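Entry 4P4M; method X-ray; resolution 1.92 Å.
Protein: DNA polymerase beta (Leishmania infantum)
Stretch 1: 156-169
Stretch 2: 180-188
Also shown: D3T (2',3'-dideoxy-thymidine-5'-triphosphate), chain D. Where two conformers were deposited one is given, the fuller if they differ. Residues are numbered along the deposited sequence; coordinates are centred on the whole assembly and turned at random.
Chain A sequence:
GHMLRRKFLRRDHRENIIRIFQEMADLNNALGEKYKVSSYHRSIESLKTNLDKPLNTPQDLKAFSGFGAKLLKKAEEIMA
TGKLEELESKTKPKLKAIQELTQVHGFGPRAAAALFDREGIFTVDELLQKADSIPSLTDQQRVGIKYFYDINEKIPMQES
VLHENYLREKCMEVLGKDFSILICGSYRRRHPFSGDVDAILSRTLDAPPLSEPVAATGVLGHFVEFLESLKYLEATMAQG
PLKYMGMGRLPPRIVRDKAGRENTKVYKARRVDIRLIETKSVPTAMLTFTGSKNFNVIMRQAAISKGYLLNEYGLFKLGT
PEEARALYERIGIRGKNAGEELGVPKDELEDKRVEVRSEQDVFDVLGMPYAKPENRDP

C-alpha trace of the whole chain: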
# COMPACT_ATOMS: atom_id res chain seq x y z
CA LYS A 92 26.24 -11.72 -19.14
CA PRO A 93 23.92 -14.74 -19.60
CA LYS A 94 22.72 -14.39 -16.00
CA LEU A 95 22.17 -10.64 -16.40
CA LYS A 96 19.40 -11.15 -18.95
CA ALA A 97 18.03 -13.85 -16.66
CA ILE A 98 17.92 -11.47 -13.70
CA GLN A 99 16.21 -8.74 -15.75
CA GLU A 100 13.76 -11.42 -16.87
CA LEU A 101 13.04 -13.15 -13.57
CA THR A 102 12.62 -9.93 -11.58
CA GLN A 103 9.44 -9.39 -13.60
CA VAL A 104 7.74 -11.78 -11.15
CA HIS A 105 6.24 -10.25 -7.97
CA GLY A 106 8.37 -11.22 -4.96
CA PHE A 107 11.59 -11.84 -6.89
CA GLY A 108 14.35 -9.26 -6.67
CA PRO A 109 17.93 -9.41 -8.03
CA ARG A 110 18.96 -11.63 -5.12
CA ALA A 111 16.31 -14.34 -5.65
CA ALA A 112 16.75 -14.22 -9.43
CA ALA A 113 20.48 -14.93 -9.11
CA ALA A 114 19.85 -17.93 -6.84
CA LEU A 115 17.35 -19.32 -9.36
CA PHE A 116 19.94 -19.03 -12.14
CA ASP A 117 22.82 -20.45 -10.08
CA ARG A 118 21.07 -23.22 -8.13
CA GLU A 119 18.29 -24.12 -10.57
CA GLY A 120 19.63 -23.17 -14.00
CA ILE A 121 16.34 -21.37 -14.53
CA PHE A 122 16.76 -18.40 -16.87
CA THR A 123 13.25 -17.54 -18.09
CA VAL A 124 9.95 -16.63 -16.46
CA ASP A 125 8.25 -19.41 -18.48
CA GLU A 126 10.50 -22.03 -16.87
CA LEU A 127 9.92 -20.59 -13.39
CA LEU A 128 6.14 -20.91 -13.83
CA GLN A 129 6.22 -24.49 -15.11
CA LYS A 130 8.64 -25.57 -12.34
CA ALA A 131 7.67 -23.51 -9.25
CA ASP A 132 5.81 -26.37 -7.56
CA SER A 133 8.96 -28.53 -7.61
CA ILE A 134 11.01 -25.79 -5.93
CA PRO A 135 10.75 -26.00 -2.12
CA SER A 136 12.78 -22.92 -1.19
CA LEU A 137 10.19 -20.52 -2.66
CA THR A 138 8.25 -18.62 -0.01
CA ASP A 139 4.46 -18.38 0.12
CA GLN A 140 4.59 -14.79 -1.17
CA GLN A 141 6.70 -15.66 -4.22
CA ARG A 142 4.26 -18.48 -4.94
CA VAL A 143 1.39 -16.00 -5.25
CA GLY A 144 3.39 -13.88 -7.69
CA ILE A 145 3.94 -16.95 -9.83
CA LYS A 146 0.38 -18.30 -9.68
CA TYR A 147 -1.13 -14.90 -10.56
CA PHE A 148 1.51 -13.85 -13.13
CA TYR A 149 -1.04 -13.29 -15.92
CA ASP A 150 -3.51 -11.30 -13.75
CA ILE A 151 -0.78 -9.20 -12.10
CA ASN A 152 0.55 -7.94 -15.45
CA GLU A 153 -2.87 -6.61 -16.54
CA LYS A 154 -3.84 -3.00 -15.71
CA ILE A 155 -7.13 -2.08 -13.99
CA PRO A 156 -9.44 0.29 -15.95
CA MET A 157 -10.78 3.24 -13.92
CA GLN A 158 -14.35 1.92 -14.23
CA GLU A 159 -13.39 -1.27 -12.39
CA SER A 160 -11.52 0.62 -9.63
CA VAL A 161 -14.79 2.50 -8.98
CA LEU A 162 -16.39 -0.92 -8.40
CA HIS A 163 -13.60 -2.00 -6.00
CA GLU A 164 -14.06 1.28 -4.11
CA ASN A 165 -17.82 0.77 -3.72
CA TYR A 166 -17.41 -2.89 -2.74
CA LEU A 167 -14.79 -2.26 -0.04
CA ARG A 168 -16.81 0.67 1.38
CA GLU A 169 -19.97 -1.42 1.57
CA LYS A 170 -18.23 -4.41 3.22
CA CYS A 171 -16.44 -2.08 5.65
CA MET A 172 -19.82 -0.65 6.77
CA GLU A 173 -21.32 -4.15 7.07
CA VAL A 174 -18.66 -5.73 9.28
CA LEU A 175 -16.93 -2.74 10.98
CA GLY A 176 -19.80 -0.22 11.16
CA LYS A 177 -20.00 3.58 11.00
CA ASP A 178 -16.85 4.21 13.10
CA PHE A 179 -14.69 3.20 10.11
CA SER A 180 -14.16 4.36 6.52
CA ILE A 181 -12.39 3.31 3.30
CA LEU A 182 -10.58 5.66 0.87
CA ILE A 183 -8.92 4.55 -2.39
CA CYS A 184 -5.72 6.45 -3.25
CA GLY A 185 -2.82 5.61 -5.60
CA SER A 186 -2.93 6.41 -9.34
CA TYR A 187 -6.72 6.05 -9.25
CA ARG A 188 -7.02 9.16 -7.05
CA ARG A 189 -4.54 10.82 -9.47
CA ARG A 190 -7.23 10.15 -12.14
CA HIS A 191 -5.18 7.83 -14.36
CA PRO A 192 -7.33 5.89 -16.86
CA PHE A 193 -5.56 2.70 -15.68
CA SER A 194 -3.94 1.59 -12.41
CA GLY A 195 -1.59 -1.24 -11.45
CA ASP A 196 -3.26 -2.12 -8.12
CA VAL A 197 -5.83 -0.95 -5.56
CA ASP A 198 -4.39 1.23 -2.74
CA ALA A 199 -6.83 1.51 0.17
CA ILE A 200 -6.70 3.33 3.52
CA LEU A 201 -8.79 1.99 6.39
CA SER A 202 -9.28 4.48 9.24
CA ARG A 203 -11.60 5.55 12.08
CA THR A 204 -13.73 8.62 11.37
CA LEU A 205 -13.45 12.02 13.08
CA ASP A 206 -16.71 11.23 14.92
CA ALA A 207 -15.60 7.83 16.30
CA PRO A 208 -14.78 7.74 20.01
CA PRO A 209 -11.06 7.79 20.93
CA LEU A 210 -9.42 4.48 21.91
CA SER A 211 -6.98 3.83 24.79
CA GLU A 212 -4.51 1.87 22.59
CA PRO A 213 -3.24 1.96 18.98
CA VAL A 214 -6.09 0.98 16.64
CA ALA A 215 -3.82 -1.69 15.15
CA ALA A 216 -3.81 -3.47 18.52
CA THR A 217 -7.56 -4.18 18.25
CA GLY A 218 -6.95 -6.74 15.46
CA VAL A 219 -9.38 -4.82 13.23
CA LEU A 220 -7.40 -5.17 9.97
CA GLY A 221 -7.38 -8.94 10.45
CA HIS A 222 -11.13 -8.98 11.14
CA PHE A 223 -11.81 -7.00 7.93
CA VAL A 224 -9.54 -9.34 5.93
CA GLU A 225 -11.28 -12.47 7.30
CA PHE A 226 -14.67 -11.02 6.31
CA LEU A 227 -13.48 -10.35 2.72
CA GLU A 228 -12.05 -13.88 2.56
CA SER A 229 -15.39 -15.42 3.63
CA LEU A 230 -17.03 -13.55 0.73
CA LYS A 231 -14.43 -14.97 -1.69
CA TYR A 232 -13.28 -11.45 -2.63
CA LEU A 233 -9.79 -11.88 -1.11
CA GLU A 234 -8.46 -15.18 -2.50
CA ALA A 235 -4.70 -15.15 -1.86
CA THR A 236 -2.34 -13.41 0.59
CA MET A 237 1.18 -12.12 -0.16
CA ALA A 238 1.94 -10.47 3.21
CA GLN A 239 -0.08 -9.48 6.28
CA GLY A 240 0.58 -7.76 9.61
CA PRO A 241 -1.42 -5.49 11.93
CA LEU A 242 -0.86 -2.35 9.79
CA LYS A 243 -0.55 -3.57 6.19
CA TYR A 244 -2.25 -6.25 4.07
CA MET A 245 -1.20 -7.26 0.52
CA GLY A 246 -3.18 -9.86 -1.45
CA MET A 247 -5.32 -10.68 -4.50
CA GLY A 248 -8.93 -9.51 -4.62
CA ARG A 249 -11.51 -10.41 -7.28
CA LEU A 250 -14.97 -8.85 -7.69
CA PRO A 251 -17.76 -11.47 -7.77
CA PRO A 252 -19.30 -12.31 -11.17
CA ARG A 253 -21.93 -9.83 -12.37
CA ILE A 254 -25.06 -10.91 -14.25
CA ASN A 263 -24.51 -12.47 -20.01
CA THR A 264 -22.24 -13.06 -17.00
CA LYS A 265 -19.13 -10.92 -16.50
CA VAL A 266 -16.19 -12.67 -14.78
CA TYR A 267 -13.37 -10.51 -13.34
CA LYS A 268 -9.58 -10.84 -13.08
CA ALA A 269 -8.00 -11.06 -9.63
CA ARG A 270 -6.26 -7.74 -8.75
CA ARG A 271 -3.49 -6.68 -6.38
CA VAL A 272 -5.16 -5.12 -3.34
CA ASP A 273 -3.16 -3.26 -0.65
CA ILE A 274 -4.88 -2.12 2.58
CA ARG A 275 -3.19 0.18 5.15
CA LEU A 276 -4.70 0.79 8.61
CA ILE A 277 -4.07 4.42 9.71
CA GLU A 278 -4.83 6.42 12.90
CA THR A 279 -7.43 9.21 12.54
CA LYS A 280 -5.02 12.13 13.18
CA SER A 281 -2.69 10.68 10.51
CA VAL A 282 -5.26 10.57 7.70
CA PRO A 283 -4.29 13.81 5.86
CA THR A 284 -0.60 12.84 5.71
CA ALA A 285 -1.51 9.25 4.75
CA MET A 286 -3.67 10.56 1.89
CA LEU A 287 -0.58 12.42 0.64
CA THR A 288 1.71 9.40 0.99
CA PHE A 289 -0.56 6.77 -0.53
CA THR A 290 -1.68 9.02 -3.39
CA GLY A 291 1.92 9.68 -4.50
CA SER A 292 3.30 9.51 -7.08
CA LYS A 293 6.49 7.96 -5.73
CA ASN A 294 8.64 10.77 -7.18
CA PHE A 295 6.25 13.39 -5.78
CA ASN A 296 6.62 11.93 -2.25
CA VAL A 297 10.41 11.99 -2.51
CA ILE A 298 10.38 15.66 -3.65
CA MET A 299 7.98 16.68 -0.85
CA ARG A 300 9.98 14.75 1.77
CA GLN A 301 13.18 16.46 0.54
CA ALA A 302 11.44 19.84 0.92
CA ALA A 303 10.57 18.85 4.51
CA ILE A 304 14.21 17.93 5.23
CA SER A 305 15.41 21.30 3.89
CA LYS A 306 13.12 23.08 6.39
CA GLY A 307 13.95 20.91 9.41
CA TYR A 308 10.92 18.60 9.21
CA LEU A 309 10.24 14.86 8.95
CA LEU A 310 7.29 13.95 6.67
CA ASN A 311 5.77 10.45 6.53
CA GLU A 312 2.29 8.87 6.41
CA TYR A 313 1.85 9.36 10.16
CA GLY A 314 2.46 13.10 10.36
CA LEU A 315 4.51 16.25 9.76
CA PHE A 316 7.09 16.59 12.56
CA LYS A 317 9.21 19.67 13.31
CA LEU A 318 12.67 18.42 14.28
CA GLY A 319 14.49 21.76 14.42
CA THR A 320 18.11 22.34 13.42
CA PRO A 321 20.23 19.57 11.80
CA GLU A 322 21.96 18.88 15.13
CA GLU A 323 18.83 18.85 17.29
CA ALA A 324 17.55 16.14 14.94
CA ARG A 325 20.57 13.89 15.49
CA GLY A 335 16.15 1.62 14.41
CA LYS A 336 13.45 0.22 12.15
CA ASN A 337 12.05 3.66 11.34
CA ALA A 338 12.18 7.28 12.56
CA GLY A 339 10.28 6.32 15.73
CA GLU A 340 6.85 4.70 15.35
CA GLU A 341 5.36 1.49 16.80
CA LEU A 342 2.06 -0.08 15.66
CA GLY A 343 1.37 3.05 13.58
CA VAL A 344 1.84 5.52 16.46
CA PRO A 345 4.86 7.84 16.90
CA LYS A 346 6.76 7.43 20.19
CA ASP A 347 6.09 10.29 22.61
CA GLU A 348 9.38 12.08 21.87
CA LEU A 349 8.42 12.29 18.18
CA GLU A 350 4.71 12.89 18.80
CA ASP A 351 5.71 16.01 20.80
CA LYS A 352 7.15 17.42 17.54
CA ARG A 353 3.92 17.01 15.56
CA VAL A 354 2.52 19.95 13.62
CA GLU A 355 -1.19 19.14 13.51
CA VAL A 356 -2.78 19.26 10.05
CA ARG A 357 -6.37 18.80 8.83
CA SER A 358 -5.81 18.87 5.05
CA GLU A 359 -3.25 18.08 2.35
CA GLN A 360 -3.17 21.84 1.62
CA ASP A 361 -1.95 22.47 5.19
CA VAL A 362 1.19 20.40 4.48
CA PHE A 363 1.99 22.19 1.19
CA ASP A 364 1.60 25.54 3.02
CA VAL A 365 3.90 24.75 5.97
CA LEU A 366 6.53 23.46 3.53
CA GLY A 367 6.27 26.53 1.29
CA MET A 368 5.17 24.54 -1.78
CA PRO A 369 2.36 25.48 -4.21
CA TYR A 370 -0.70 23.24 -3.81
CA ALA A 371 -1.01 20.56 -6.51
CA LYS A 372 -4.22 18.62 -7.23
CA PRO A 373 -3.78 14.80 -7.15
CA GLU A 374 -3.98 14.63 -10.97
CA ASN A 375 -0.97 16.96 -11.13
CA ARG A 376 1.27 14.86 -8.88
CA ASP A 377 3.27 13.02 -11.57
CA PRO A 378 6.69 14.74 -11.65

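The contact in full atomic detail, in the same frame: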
# COMPACT_ATOMS: atom_id res chain seq x y z
N PRO A 156 -8.78 -0.91 -15.41
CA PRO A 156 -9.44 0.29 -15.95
C PRO A 156 -10.13 1.06 -14.82
O PRO A 156 -10.65 0.45 -13.89
CB PRO A 156 -10.51 -0.27 -16.90
CG PRO A 156 -10.24 -1.73 -17.03
CD PRO A 156 -9.49 -2.14 -15.79
N MET A 157 -10.15 2.39 -14.93
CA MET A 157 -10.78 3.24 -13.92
C MET A 157 -12.18 2.76 -13.54
O MET A 157 -12.53 2.73 -12.35
CB MET A 157 -10.82 4.71 -14.37
CG MET A 157 -11.60 5.63 -13.42
SD MET A 157 -11.57 7.38 -13.88
CE MET A 157 -9.88 7.81 -13.50
N GLN A 158 -12.99 2.37 -14.52
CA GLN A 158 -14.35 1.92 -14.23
C GLN A 158 -14.39 0.75 -13.24
O GLN A 158 -15.29 0.67 -12.41
CB GLN A 158 -15.13 1.57 -15.51
CG GLN A 158 -14.52 0.45 -16.36
CD GLN A 158 -14.94 -0.96 -15.93
OE1 GLN A 158 -15.87 -1.14 -15.15
NE2 GLN A 158 -14.24 -1.97 -16.45
N GLU A 159 -13.42 -0.15 -13.33
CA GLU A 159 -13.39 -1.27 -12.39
C GLU A 159 -12.91 -0.84 -10.99
O GLU A 159 -13.41 -1.34 -9.98
CB GLU A 159 -12.56 -2.45 -12.91
CG GLU A 159 -12.76 -3.72 -12.08
CD GLU A 159 -11.86 -4.87 -12.49
OE1 GLU A 159 -11.26 -5.51 -11.60
OE2 GLU A 159 -11.76 -5.14 -13.71
N SER A 160 -11.95 0.08 -10.93
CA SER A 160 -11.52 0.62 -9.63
C SER A 160 -12.68 1.28 -8.87
O SER A 160 -12.76 1.17 -7.64
CB SER A 160 -10.36 1.61 -9.79
OG SER A 160 -9.11 0.92 -9.92
N VAL A 161 -13.57 1.97 -9.60
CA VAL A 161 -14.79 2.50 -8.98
C VAL A 161 -15.59 1.38 -8.30
O VAL A 161 -16.10 1.55 -7.17
CB VAL A 161 -15.70 3.24 -9.99
CG1 VAL A 161 -17.04 3.61 -9.35
CG2 VAL A 161 -15.02 4.49 -10.53
N LEU A 162 -15.70 0.24 -8.97
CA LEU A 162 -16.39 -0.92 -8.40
C LEU A 162 -15.68 -1.49 -7.16
O LEU A 162 -16.34 -1.90 -6.21
CB LEU A 162 -16.60 -2.03 -9.45
CG LEU A 162 -17.39 -1.67 -10.72
CD1 LEU A 162 -17.39 -2.84 -11.69
CD2 LEU A 162 -18.82 -1.24 -10.40
N HIS A 163 -14.35 -1.55 -7.19
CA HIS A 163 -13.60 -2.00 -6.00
C HIS A 163 -13.83 -1.02 -4.84
O HIS A 163 -14.04 -1.42 -3.69
CB HIS A 163 -12.10 -2.16 -6.26
CG HIS A 163 -11.74 -3.41 -7.02
ND1 HIS A 163 -11.50 -4.67 -6.59
CD2 HIS A 163 -11.58 -3.44 -8.39
CE1 HIS A 163 -11.21 -5.43 -7.70
NE2 HIS A 163 -11.26 -4.66 -8.77
N GLU A 164 -13.80 0.28 -5.15
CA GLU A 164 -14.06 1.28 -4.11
C GLU A 164 -15.43 1.08 -3.44
O GLU A 164 -15.54 1.07 -2.21
CB GLU A 164 -13.95 2.70 -4.67
CG GLU A 164 -14.15 3.78 -3.61
CD GLU A 164 -13.66 5.14 -4.07
OE1 GLU A 164 -14.11 5.60 -5.14
OE2 GLU A 164 -12.80 5.74 -3.38
N ASN A 165 -16.47 0.93 -4.26
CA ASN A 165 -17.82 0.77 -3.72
C ASN A 165 -17.97 -0.52 -2.91
O ASN A 165 -18.62 -0.53 -1.86
CB ASN A 165 -18.87 0.79 -4.85
CG ASN A 165 -18.93 2.14 -5.57
OD1 ASN A 165 -18.43 3.15 -5.08
ND2 ASN A 165 -19.56 2.15 -6.74
N TYR A 166 -17.35 -1.59 -3.40
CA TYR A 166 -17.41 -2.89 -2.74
C TYR A 166 -16.75 -2.84 -1.37
O TYR A 166 -17.33 -3.27 -0.37
CB TYR A 166 -16.74 -3.97 -3.61
CG TYR A 166 -16.90 -5.39 -3.08
CD1 TYR A 166 -17.99 -6.17 -3.43
CD2 TYR A 166 -15.94 -5.95 -2.24
CE1 TYR A 166 -18.14 -7.47 -2.95
CE2 TYR A 166 -16.08 -7.24 -1.75
CZ TYR A 166 -17.17 -8.00 -2.11
OH TYR A 166 -17.30 -9.28 -1.62
N LEU A 167 -15.53 -2.33 -1.31
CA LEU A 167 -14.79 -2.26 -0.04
C LEU A 167 -15.51 -1.36 0.97
O LEU A 167 -15.56 -1.68 2.17
CB LEU A 167 -13.34 -1.80 -0.27
CG LEU A 167 -12.44 -2.83 -0.97
CD1 LEU A 167 -11.15 -2.19 -1.48
CD2 LEU A 167 -12.12 -4.03 -0.06
N ARG A 168 -16.06 -0.24 0.50
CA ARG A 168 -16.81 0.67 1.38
C ARG A 168 -18.06 0.00 1.96
O ARG A 168 -18.37 0.13 3.16
CB ARG A 168 -17.20 1.97 0.65
CG ARG A 168 -16.05 2.93 0.44
CD ARG A 168 -16.52 4.27 -0.13
NE ARG A 168 -15.48 5.29 -0.02
CZ ARG A 168 -15.41 6.38 -0.77
NH1 ARG A 168 -16.33 6.60 -1.71
NH2 ARG A 168 -14.42 7.25 -0.58
N GLU A 169 -18.80 -0.70 1.11
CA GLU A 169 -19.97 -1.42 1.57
C GLU A 169 -19.61 -2.50 2.60
O GLU A 169 -20.27 -2.60 3.64
CB GLU A 169 -20.74 -2.03 0.40
CG GLU A 169 -21.95 -2.84 0.85
CD GLU A 169 -22.71 -3.48 -0.30
OE1 GLU A 169 -22.42 -4.65 -0.63
OE2 GLU A 169 -23.60 -2.81 -0.87
N SER A 180 -13.96 4.01 7.93
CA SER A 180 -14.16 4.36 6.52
C SER A 180 -13.05 3.81 5.63
O SER A 180 -11.96 3.47 6.10
CB SER A 180 -14.25 5.88 6.37
OG SER A 180 -13.02 6.48 6.69
N ILE A 181 -13.35 3.73 4.33
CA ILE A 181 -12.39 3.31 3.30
C ILE A 181 -12.20 4.42 2.27
O ILE A 181 -13.19 5.01 1.79
CB ILE A 181 -12.88 2.04 2.55
CG1 ILE A 181 -12.82 0.80 3.45
CG2 ILE A 181 -12.04 1.81 1.28
CD1 ILE A 181 -11.42 0.20 3.60
N LEU A 182 -10.94 4.69 1.92
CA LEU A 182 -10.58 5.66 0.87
C LEU A 182 -9.58 5.01 -0.09
O LEU A 182 -8.59 4.43 0.35
CB LEU A 182 -9.93 6.91 1.50
CG LEU A 182 -10.76 7.78 2.45
CD1 LEU A 182 -9.88 8.50 3.49
CD2 LEU A 182 -11.62 8.79 1.68
N ILE A 183 -9.83 5.11 -1.39
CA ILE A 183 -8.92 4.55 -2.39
C ILE A 183 -8.01 5.65 -2.93
O ILE A 183 -8.50 6.67 -3.42
CB ILE A 183 -9.68 3.88 -3.56
CG1 ILE A 183 -10.71 2.87 -3.05
CG2 ILE A 183 -8.70 3.23 -4.54
CD1 ILE A 183 -10.13 1.73 -2.18
N CYS A 184 -6.70 5.45 -2.82
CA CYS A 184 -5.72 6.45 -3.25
C CYS A 184 -4.96 5.99 -4.49
O CYS A 184 -5.58 5.58 -5.46
CB CYS A 184 -4.76 6.78 -2.10
SG CYS A 184 -5.63 7.50 -0.67
N GLY A 185 -3.62 6.05 -4.46
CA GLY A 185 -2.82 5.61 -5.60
C GLY A 185 -3.11 6.37 -6.90
O GLY A 185 -3.63 7.48 -6.88
N SER A 186 -2.76 5.76 -8.03
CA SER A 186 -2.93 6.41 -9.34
C SER A 186 -4.39 6.61 -9.73
O SER A 186 -4.70 7.45 -10.58
CB SER A 186 -2.18 5.63 -10.43
OG SER A 186 -2.67 4.30 -10.52
N TYR A 187 -5.28 5.84 -9.12
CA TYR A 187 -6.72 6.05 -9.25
C TYR A 187 -7.14 7.44 -8.76
O TYR A 187 -7.87 8.16 -9.46
CB TYR A 187 -7.47 4.97 -8.46
CG TYR A 187 -8.97 5.17 -8.30
CD1 TYR A 187 -9.85 4.95 -9.36
CD2 TYR A 187 -9.52 5.54 -7.07
CE1 TYR A 187 -11.22 5.11 -9.21
CE2 TYR A 187 -10.89 5.71 -6.91
CZ TYR A 187 -11.73 5.49 -7.98
OH TYR A 187 -13.09 5.65 -7.83
N ARG A 188 -6.71 7.82 -7.55
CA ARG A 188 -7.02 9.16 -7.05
C ARG A 188 -6.34 10.25 -7.89
O ARG A 188 -6.85 11.39 -7.99
CB ARG A 188 -6.66 9.29 -5.55
CG ARG A 188 -6.97 10.68 -4.94
CD ARG A 188 -7.03 10.67 -3.40
NE ARG A 188 -7.38 12.00 -2.87
CZ ARG A 188 -6.51 12.87 -2.36
NH1 ARG A 188 -5.22 12.56 -2.28
NH2 ARG A 188 -6.92 14.06 -1.93
PA D3T D . 2.05 2.22 -6.29
O1A D3T D . 0.83 1.38 -6.09
O2A D3T D . 3.34 1.44 -6.33
O5' D3T D . 2.18 2.71 -4.58
C5' D3T D . 1.15 3.43 -4.13
C4' D3T D . 1.62 4.73 -3.37
O4' D3T D . 2.68 4.42 -2.45
C1' D3T D . 3.59 5.47 -2.42
N1 D3T D . 4.97 4.94 -2.67
C6 D3T D . 5.16 3.99 -3.66
C2 D3T D . 6.10 5.47 -1.93
O2 D3T D . 5.95 6.31 -1.08
N3 D3T D . 7.38 4.95 -2.25
C4 D3T D . 7.48 4.03 -3.20
O4 D3T D . 8.71 3.56 -3.48
C5 D3T D . 6.41 3.48 -3.97
C5M D3T D . 6.68 2.46 -5.00
C2' D3T D . 3.23 6.50 -3.51
C3' D3T D . 2.23 5.75 -4.36
O3A D3T D . 2.01 3.64 -6.90
PB D3T D . 0.76 4.13 -8.01
O1B D3T D . -0.45 3.83 -7.19
O2B D3T D . 1.19 5.57 -8.04
O3B D3T D . 0.79 3.47 -9.39
PG D3T D . 0.15 2.02 -10.04
O1G D3T D . -0.55 1.31 -8.92
O2G D3T D . 1.39 1.29 -10.52
O3G D3T D . -0.81 2.49 -11.11

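The most unusual feature of this contact is the tyrosine that closes one end of it: the side chain of Tyr187 sits as a knob among Met157, Ser160, Val161 and Glu164 of helix 157-169. Its CA-to-CB bond points sideways, yet with chi1 in the t well the ring reaches the helix. Ser160 suits the hole because its side chain is small, letting its CB come within 3.4 Å of Tyr187 CD1. Tyrosine combines an apolar ring with a polar tip: Val161 CG2 packs 4.1 Å from Tyr187 CE1, while Tyr187 OH donates a hydrogen bond to Glu164 OE1 at 2.9 Å.

Further along, the helix runs nearly antiparallel to strand 180-183, at 166°. Alternation along the strand turns Ile181 and Ile183 toward the helix and Leu182 away. Leu167 meets both isoleucines, its CB lying 4.1 Å from Ile181 CG2 and its CD1 4.1 Å from Ile183 CD1, so branched aliphatic chains fill the space between the backbones.

Arg168 has a long side chain whose end comes nearer the strand, and its NE donates a nearly straight hydrogen bond to Ile181 O (2.9 Å, 170°). Its NH2 also lies 3.6 Å from Glu164 OE2, a salt bridge through charge alone, since the oxygen is well out of the guanidinium plane.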